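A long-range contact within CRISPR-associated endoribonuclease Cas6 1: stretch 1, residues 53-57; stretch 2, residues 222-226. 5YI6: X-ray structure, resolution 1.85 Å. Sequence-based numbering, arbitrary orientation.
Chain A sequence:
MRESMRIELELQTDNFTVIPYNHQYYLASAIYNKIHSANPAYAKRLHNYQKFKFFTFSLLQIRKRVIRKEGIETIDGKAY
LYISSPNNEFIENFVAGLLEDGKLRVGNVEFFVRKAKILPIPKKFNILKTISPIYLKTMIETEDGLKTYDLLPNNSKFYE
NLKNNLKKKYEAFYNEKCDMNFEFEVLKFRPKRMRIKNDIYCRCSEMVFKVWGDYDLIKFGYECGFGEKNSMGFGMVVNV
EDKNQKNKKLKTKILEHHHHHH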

# COMPACT_ATOMS: atom_id res chain seq x y z
N LYS A 53 -8.03 -9.53 0.34
CA LYS A 53 -7.74 -8.15 0.72
C LYS A 53 -6.51 -7.97 1.60
O LYS A 53 -6.23 -6.84 2.03
CB LYS A 53 -8.98 -7.53 1.36
CG LYS A 53 -10.13 -7.39 0.34
CD LYS A 53 -11.25 -6.52 0.86
CE LYS A 53 -12.24 -6.17 -0.23
NZ LYS A 53 -13.14 -5.05 0.21
N PHE A 54 -5.72 -9.02 1.82
CA PHE A 54 -4.55 -8.94 2.71
C PHE A 54 -3.27 -8.71 1.90
O PHE A 54 -2.38 -9.55 1.86
CB PHE A 54 -4.45 -10.20 3.56
CG PHE A 54 -5.64 -10.36 4.46
CD1 PHE A 54 -5.78 -9.54 5.58
CD2 PHE A 54 -6.63 -11.31 4.16
CE1 PHE A 54 -6.92 -9.66 6.41
CE2 PHE A 54 -7.75 -11.44 5.01
CZ PHE A 54 -7.89 -10.63 6.12
N PHE A 55 -3.23 -7.55 1.24
CA PHE A 55 -2.03 -7.12 0.53
C PHE A 55 -2.07 -5.60 0.46
O PHE A 55 -3.11 -4.98 0.72
CB PHE A 55 -1.91 -7.72 -0.88
CG PHE A 55 -2.90 -7.19 -1.90
CD1 PHE A 55 -2.53 -6.17 -2.80
CD2 PHE A 55 -4.19 -7.69 -1.95
CE1 PHE A 55 -3.46 -5.67 -3.75
CE2 PHE A 55 -5.13 -7.21 -2.89
CZ PHE A 55 -4.76 -6.19 -3.80
N THR A 56 -0.93 -5.00 0.13
CA THR A 56 -0.89 -3.55 -0.03
C THR A 56 0.05 -3.19 -1.18
O THR A 56 0.76 -4.04 -1.70
CB THR A 56 -0.46 -2.84 1.28
OG1 THR A 56 -0.56 -1.41 1.10
CG2 THR A 56 1.02 -3.23 1.69
N PHE A 57 0.03 -1.91 -1.59
CA PHE A 57 1.01 -1.45 -2.54
C PHE A 57 1.26 0.03 -2.30
O PHE A 57 0.47 0.72 -1.62
CB PHE A 57 0.61 -1.75 -4.00
CG PHE A 57 -0.80 -1.31 -4.38
CD1 PHE A 57 -1.01 -0.06 -4.99
CD2 PHE A 57 -1.89 -2.18 -4.20
CE1 PHE A 57 -2.31 0.34 -5.37
CE2 PHE A 57 -3.19 -1.78 -4.54
CZ PHE A 57 -3.40 -0.53 -5.15
N TYR A 222 4.17 -4.95 8.27
CA TYR A 222 5.11 -4.60 7.22
C TYR A 222 4.68 -5.18 5.87
O TYR A 222 4.81 -4.52 4.84
CB TYR A 222 6.50 -5.10 7.61
CG TYR A 222 7.60 -4.45 6.79
CD1 TYR A 222 8.07 -3.18 7.13
CD2 TYR A 222 8.15 -5.11 5.70
CE1 TYR A 222 9.11 -2.56 6.36
CE2 TYR A 222 9.19 -4.52 4.93
CZ TYR A 222 9.64 -3.24 5.28
OH TYR A 222 10.65 -2.64 4.56
N GLU A 223 4.17 -6.41 5.85
CA GLU A 223 3.82 -6.97 4.54
C GLU A 223 2.33 -6.84 4.18
O GLU A 223 1.98 -6.83 3.00
CB GLU A 223 4.32 -8.41 4.42
CG GLU A 223 5.91 -8.48 4.54
CD GLU A 223 6.78 -7.63 3.49
OE1 GLU A 223 6.37 -6.59 2.94
OE2 GLU A 223 7.95 -8.02 3.23
N CYS A 224 1.45 -6.69 5.15
CA CYS A 224 0.03 -6.52 4.86
C CYS A 224 -0.36 -5.05 4.72
O CYS A 224 -1.35 -4.73 4.04
CB CYS A 224 -0.82 -7.13 5.99
SG CYS A 224 -2.62 -7.23 5.59
N GLY A 225 0.38 -4.16 5.36
CA GLY A 225 0.06 -2.76 5.46
C GLY A 225 -0.51 -2.45 6.84
O GLY A 225 -1.04 -3.32 7.54
N PHE A 226 -0.36 -1.19 7.25
CA PHE A 226 -0.96 -0.65 8.46
C PHE A 226 -2.28 0.02 8.11
O PHE A 226 -2.49 0.48 6.98
CB PHE A 226 0.01 0.35 9.15
CG PHE A 226 1.17 -0.32 9.84
CD1 PHE A 226 1.10 -0.62 11.20
CD2 PHE A 226 2.30 -0.71 9.12
CE1 PHE A 226 2.13 -1.25 11.85
CE2 PHE A 226 3.36 -1.36 9.74
CZ PHE A 226 3.29 -1.65 11.12

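Contacts between segments distant in sequence need not rest on hydrogen bonds; close packing against the end of a helix can make the contact. Cas6 1 offers a compact example, in which residues at least 167 positions apart touch, no hydrogen bond crosses between the stretches, and 202 Å² of surface is buried, both sides summed.

The helix enters with Tyr222, whose CA-to-CB bond points away from stretch 1 and whose ring takes no part. Glu223 contributes through its backbone: its O lies 3.9 Å from Thr56 CG2, while its carboxylate is engaged through OE1 elsewhere in the structure.

Cys224, the last helical residue of the stretch, gives up the largest area, 72 Å². Its chi1 is t, and SG comes within 3.9 Å of both Phe54 CA and Phe54 CD1. The sulfur sits at the edge of the Phe54 ring, near its plane and 5.3 Å from the centroid, a sulfur-aromatic arrangement that suits a small, polarizable thiol. The backbone packs as well: Cys224 O approaches Phe55 C at 3.8 Å and Thr56 CB at 3.5 Å. Phe55 thus contributes main chain here, its CA-to-CB bond pointing away. The CA-to-CB bond of Thr56, by contrast, points toward stretch 2; its methyl supplies an apolar surface for the helix end, while OG1 is hydrogen-bonded elsewhere in the structure.

Gly225 leaves the helix with a positive phi of 102°. Its N lies 3.8 Å from Thr56 CG2. A CB here would point toward stretch 1 and fall only 3.2 Å from Thr56 CB, a tight fit; at these backbone angles it would also jam against the carbonyl O of Cys224, which by itself calls for glycine. Beyond this turn, the CA-to-CB bond of Phe226 points away, and the residue has no contact with stretch 1.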